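GTP pyrophosphokinase YjbM (PDB 5DEC) transfers pyrophosphate from ATP to GDP or GTP to make the alarmones (p)ppGpp, working as an allosterically regulated homotetramer with highly cooperative catalysis. Local coordinates at residues F89-I95 with M194-R198; S121-S125 with Q148-M154. All coordinates share one frame; numbering follows the deposited sequence.

Interaction 1. Residues F89-I95 with M194-R198; sequences FVDDIQI and MSEIR
Arg198 reaches from helix 174-202 to the start of helix 90-102 and meets Phe89 and Asp92 with different parts of one side chain. Its CG lies anti to the backbone N (chi1 -178°) and the chain stays extended to NE, which sets the guanidinium edge against Phe89 CD2, 3.1 Å from Arg198 NH1. Near the root of this arm, CB sits over one face of the Phe89 ring, 4.0 Å from the ring centroid, in a CH-pi contact. At the far end NH1 forms a salt bridge with Asp92 OD1 at 2.8 Å, the carboxylate and guanidinium planes standing 83° apart, so they do not pair in the flat, two-pronged manner. The methyl CD1 of Ile95 approaches NH2 from the other direction, at 3.8 Å.

In the nucleotidyltransferase-like fold of RelA/SpoT synthetases, the contact ties the long C-terminal helix to a helix that flanks the central sheet. The two short helical segments run 74° apart, with axes 10.7 Å from each other, and side chains and water bridge the gap. Asp92 is itself steadied: OD2 accepts from Phe89 N at 3.1 Å, from above the carboxylate plane, and also bonds His44. Beside the ring, Met194 CB packs on Phe89 CD1, while Ile160 of a second subunit packs against both residues. Two waters join Ser195 OG to the backbone N atoms of Val90 and Asp91.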
loop_
_atom_site.group_PDB
_atom_site.type_symbol
_atom_site.label_atom_id
_atom_site.label_comp_id
_atom_site.label_asym_id
_atom_site.label_seq_id
_atom_site.Cartn_x
_atom_site.Cartn_y
_atom_site.Cartn_z
ATOM N N PHE B 89 12.856 -15.875 15.729
ATOM C CA PHE B 89 13.626 -16.483 16.820
ATOM C C PHE B 89 14.069 -15.451 17.856
ATOM O O PHE B 89 14.308 -14.281 17.528
ATOM C CB PHE B 89 14.869 -17.207 16.275
ATOM C CG PHE B 89 14.553 -18.302 15.308
ATOM C CD1 PHE B 89 14.145 -19.549 15.761
ATOM C CD2 PHE B 89 14.644 -18.087 13.937
ATOM C CE1 PHE B 89 13.848 -20.570 14.858
ATOM C CE2 PHE B 89 14.340 -19.103 13.029
ATOM C CZ PHE B 89 13.940 -20.344 13.488
ATOM N N VAL B 90 14.193 -15.888 19.104
ATOM C CA VAL B 90 14.672 -15.028 20.172
ATOM C C VAL B 90 16.025 -14.386 19.829
ATOM O O VAL B 90 16.245 -13.204 20.128
ATOM C CB VAL B 90 14.778 -15.813 21.502
ATOM C CG1 VAL B 90 15.555 -15.032 22.534
ATOM C CG2 VAL B 90 13.390 -16.148 22.021
ATOM N N ASP B 91 16.917 -15.141 19.179
ATOM C CA ASP B 91 18.246 -14.603 18.846
ATOM C C ASP B 91 18.174 -13.529 17.750
ATOM O O ASP B 91 19.083 -12.712 17.603
ATOM C CB ASP B 91 19.196 -15.719 18.426
ATOM C CG ASP B 91 20.639 -15.430 18.816
ATOM O OD1 ASP B 91 21.304 -14.633 18.117
ATOM O OD2 ASP B 91 21.098 -15.981 19.843
ATOM N N ASP B 92 17.089 -13.528 16.987
ATOM C CA ASP B 92 16.884 -12.476 16.003
ATOM C C ASP B 92 16.749 -11.119 16.665
ATOM O O ASP B 92 17.050 -10.101 16.049
ATOM C CB ASP B 92 15.648 -12.746 15.150
ATOM C CG ASP B 92 15.851 -13.883 14.191
ATOM O OD1 ASP B 92 17.021 -14.108 13.809
ATOM O OD2 ASP B 92 14.846 -14.533 13.808
ATOM N N ILE B 93 16.282 -11.100 17.909
ATOM C CA ILE B 93 16.024 -9.836 18.589
ATOM C C ILE B 93 17.321 -9.053 18.830
ATOM O O ILE B 93 17.388 -7.865 18.553
ATOM C CB ILE B 93 15.271 -10.070 19.899
ATOM C CG1 ILE B 93 13.877 -10.596 19.566
ATOM C CG2 ILE B 93 15.139 -8.779 20.702
ATOM C CD1 ILE B 93 13.091 -11.016 20.756
ATOM N N GLN B 94 18.363 -9.738 19.284
ATOM C CA GLN B 94 19.649 -9.097 19.510
ATOM C C GLN B 94 20.214 -8.571 18.191
ATOM O O GLN B 94 20.826 -7.510 18.161
ATOM C CB GLN B 94 20.630 -10.076 20.176
ATOM C CG GLN B 94 21.990 -9.470 20.513
ATOM C CD GLN B 94 21.901 -8.310 21.490
ATOM O OE1 GLN B 94 21.019 -8.267 22.351
ATOM N NE2 GLN B 94 22.814 -7.352 21.352
ATOM N N ILE B 95 19.995 -9.312 17.107
ATOM C CA ILE B 95 20.459 -8.896 15.794
ATOM C C ILE B 95 19.769 -7.607 15.349
ATOM O O ILE B 95 20.433 -6.664 14.925
ATOM C CB ILE B 95 20.221 -10.012 14.747
ATOM C CG1 ILE B 95 21.146 -11.205 15.041
ATOM C CG2 ILE B 95 20.464 -9.495 13.340
ATOM C CD1 ILE B 95 20.908 -12.402 14.161
ATOM N N MET B 194 12.103 -23.434 19.645
ATOM C CA MET B 194 12.493 -22.816 18.386
ATOM C C MET B 194 13.970 -22.439 18.420
ATOM O O MET B 194 14.703 -22.664 17.448
ATOM C CB MET B 194 11.633 -21.569 18.101
ATOM C CG MET B 194 10.202 -21.886 17.653
ATOM S SD MET B 194 10.115 -22.948 16.203
ATOM C CE MET B 194 8.359 -23.024 15.882
ATOM N N SER B 195 14.414 -21.912 19.556
ATOM C CA SER B 195 15.812 -21.516 19.700
ATOM C C SER B 195 16.748 -22.716 19.534
ATOM O O SER B 195 17.806 -22.598 18.901
ATOM C CB SER B 195 16.053 -20.857 21.055
ATOM O OG SER B 195 15.554 -19.532 21.052
ATOM N N GLU B 196 16.346 -23.860 20.086
ATOM C CA GLU B 196 17.129 -25.097 19.981
ATOM C C GLU B 196 17.221 -25.562 18.531
ATOM O O GLU B 196 18.269 -26.027 18.083
ATOM C CB GLU B 196 16.501 -26.220 20.815
ATOM C CG GLU B 196 16.501 -26.040 22.320
ATOM C CD GLU B 196 17.887 -26.099 22.945
ATOM O OE1 GLU B 196 18.844 -26.525 22.258
ATOM O OE2 GLU B 196 18.004 -25.762 24.144
ATOM N N ILE B 197 16.114 -25.458 17.801
ATOM C CA ILE B 197 16.132 -25.774 16.371
ATOM C C ILE B 197 17.132 -24.899 15.631
ATOM O O ILE B 197 17.968 -25.407 14.884
ATOM C CB ILE B 197 14.750 -25.590 15.701
ATOM C CG1 ILE B 197 13.733 -26.595 16.245
ATOM C CG2 ILE B 197 14.867 -25.747 14.198
ATOM C CD1 ILE B 197 12.384 -26.475 15.589
ATOM N N ARG B 198 17.064 -23.589 15.866
ATOM C CA ARG B 198 17.953 -22.639 15.195
ATOM C C ARG B 198 19.422 -22.909 15.515
ATOM O O ARG B 198 20.268 -22.910 14.625
ATOM C CB ARG B 198 17.595 -21.198 15.594
ATOM C CG ARG B 198 18.445 -20.117 14.914
ATOM C CD ARG B 198 18.366 -18.795 15.682
ATOM N NE ARG B 198 19.184 -17.725 15.106
ATOM C CZ ARG B 198 18.787 -16.859 14.178
ATOM N NH1 ARG B 198 17.552 -16.899 13.708
ATOM N NH2 ARG B 198 19.630 -15.932 13.740
HETATM O O HOH W 1 13.557 -18.564 19.340
HETATM O O HOH W 2 17.008 -17.963 18.995
#

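Interaction 2. Residues S121-S125 with Q148-M154; sequences SGYRS and QIRTLAM
Ser125 OG donates a hydrogen bond of 2.8 Å to Gln148 OE1, joining the loop ahead of strand 126-136 to strand 139-151 of the mixed sheet in this RelA/SpoT synthetase fold. The donor is tilted 25° from the carbonyl plane. Tyr123 OH lies 2.7 Å from the same OE1, and the ring crosses the amide steeply, their planes 74° apart. Arg150, extended from CG to NE, runs alongside Ser125 with OG at its guanidinium edge, and NE and NH2 each add a weak bond to Gln148 OE1. Several polar groups thus gather round one buried amide oxygen.

On the helical side of residues 148-154, Met154 CG rests over a face of the Arg124 guanidinium, 3.2 Å above its plane. The bend at chi3 (58°) helps fold the Arg124 chain back over the methionine, and NH2 goes on to a salt bridge with Asp191 of helix 174-202, whose carboxylate also bonds Thr151 OG1.

The next shell holds these groups in place. Tyr123 OH bonds His127, a product-binding residue, and a water links OH to Gln148 NE2, which also bonds Glu146, the inferred proton acceptor. Arg150 NH1 bonds Asn155, which belongs to the allosteric site. A second water spans Arg124 N and Met154 O. Where the strand gives way to helix 152-167, Thr151 and Met154 form a capping box, with Met154 N donating to Thr151 OG1 at 3.2 Å.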
loop_
_atom_site.group_PDB
_atom_site.type_symbol
_atom_site.label_atom_id
_atom_site.label_comp_id
_atom_site.label_asym_id
_atom_site.label_seq_id
_atom_site.Cartn_x
_atom_site.Cartn_y
_atom_site.Cartn_z
ATOM N N SER B 121 3.020 -11.056 35.033
ATOM C CA SER B 121 1.991 -11.846 34.346
ATOM C C SER B 121 2.585 -12.660 33.198
ATOM O O SER B 121 1.928 -13.556 32.673
ATOM C CB SER B 121 0.859 -10.985 33.797
ATOM O OG SER B 121 1.241 -10.359 32.586
ATOM N N GLY B 122 3.793 -12.309 32.767
ATOM C CA GLY B 122 4.405 -12.984 31.639
ATOM C C GLY B 122 4.693 -12.154 30.399
ATOM O O GLY B 122 5.019 -12.721 29.355
ATOM N N TYR B 123 4.584 -10.829 30.498
ATOM C CA TYR B 123 4.854 -9.947 29.349
ATOM C C TYR B 123 6.303 -10.075 28.935
ATOM O O TYR B 123 7.201 -9.953 29.761
ATOM C CB TYR B 123 4.536 -8.478 29.669
ATOM C CG TYR B 123 4.819 -7.493 28.539
ATOM C CD1 TYR B 123 3.935 -7.347 27.469
ATOM C CD2 TYR B 123 5.969 -6.703 28.552
ATOM C CE1 TYR B 123 4.197 -6.443 26.431
ATOM C CE2 TYR B 123 6.236 -5.794 27.529
ATOM C CZ TYR B 123 5.344 -5.669 26.475
ATOM O OH TYR B 123 5.604 -4.771 25.461
ATOM N N ARG B 124 6.517 -10.364 27.658
ATOM C CA ARG B 124 7.855 -10.460 27.088
ATOM C C ARG B 124 7.967 -9.519 25.873
ATOM O O ARG B 124 7.167 -9.637 24.933
ATOM C CB ARG B 124 8.099 -11.912 26.699
ATOM C CG ARG B 124 8.076 -12.848 27.903
ATOM C CD ARG B 124 7.785 -14.290 27.483
ATOM N NE ARG B 124 8.738 -14.828 26.528
ATOM C CZ ARG B 124 8.388 -15.425 25.389
ATOM N NH1 ARG B 124 7.105 -15.528 25.050
ATOM N NH2 ARG B 124 9.324 -15.894 24.578
ATOM N N SER B 125 8.960 -8.621 25.884
ATOM C CA SER B 125 9.183 -7.653 24.795
ATOM C C SER B 125 10.448 -6.828 25.039
ATOM O O SER B 125 10.798 -6.538 26.183
ATOM C CB SER B 125 7.976 -6.715 24.630
ATOM O OG SER B 125 8.098 -5.867 23.494
ATOM N N GLN B 148 9.255 -1.512 19.612
ATOM C CA GLN B 148 9.337 -2.773 20.360
ATOM C C GLN B 148 9.780 -3.905 19.450
ATOM O O GLN B 148 9.446 -3.919 18.269
ATOM C CB GLN B 148 8.007 -3.142 21.003
ATOM C CG GLN B 148 7.422 -2.095 21.929
ATOM C CD GLN B 148 6.269 -2.662 22.748
ATOM O OE1 GLN B 148 6.199 -3.872 22.984
ATOM N NE2 GLN B 148 5.334 -1.804 23.132
ATOM N N ILE B 149 10.574 -4.831 19.989
ATOM C CA ILE B 149 11.010 -5.987 19.227
ATOM C C ILE B 149 10.509 -7.247 19.972
ATOM O O ILE B 149 10.747 -7.383 21.162
ATOM C CB ILE B 149 12.529 -6.010 19.076
ATOM C CG1 ILE B 149 13.046 -4.590 18.743
ATOM C CG2 ILE B 149 12.968 -7.050 18.005
ATOM C CD1 ILE B 149 14.560 -4.513 18.716
ATOM N N ARG B 150 9.819 -8.136 19.266
ATOM C CA ARG B 150 9.154 -9.284 19.885
ATOM C C ARG B 150 9.270 -10.498 19.009
ATOM O O ARG B 150 9.283 -10.364 17.797
ATOM C CB ARG B 150 7.657 -9.007 20.092
ATOM C CG ARG B 150 7.295 -7.799 20.918
ATOM C CD ARG B 150 5.799 -7.564 20.823
ATOM N NE ARG B 150 5.313 -6.626 21.822
ATOM C CZ ARG B 150 4.039 -6.292 21.962
ATOM N NH1 ARG B 150 3.126 -6.829 21.163
ATOM N NH2 ARG B 150 3.675 -5.449 22.916
ATOM N N THR B 151 9.294 -11.695 19.592
ATOM C CA THR B 151 9.067 -12.871 18.760
ATOM C C THR B 151 7.595 -12.923 18.404
ATOM O O THR B 151 6.779 -12.230 19.018
ATOM C CB THR B 151 9.470 -14.209 19.436
ATOM O OG1 THR B 151 8.708 -14.378 20.636
ATOM C CG2 THR B 151 10.963 -14.225 19.792
ATOM N N LEU B 152 7.268 -13.740 17.410
ATOM C CA LEU B 152 5.893 -13.975 17.010
ATOM C C LEU B 152 5.032 -14.441 18.195
ATOM O O LEU B 152 3.899 -13.986 18.370
ATOM C CB LEU B 152 5.848 -15.012 15.877
ATOM C CG LEU B 152 6.514 -14.606 14.546
ATOM C CD1 LEU B 152 6.658 -15.789 13.567
ATOM C CD2 LEU B 152 5.741 -13.475 13.898
ATOM N N ALA B 153 5.572 -15.361 18.988
ATOM C CA ALA B 153 4.848 -15.938 20.112
ATOM C C ALA B 153 4.624 -14.920 21.232
ATOM O O ALA B 153 3.542 -14.862 21.817
ATOM C CB ALA B 153 5.599 -17.160 20.639
ATOM N N MET B 154 5.654 -14.126 21.534
ATOM C CA MET B 154 5.532 -12.981 22.450
ATOM C C MET B 154 4.457 -12.005 21.977
ATOM O O MET B 154 3.678 -11.477 22.770
ATOM C CB MET B 154 6.862 -12.220 22.531
ATOM C CG MET B 154 7.986 -12.971 23.196
ATOM S SD MET B 154 9.609 -12.265 22.801
ATOM C CE MET B 154 9.479 -10.591 23.218
HETATM O O HOH W 3 3.603 -2.986 25.081
HETATM O O HOH W 4 4.961 -11.056 25.351
#

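The centres of interactions 1 and 2 lie about 13 Å apart, and the two meet at Thr151, whose CG2 packs 3.7 Å from Val90 N. A further touch, 3.9 Å between Ile93 CG2 and Ile149 CG2, sets helix 90-102 against strand 139-151. Helix 174-202 serves both: Asp191 on that helix holds interaction 2 with its carboxylate and accepts from Ser195 OG of interaction 1 with its backbone O. Interaction 2 borders both nucleotide sites, through Ser121 for the product and through Asn155 beside Arg150 for the activator. Interaction 1 approaches the activator site, the Asp92 side chain being about 7 Å from that of Glu48.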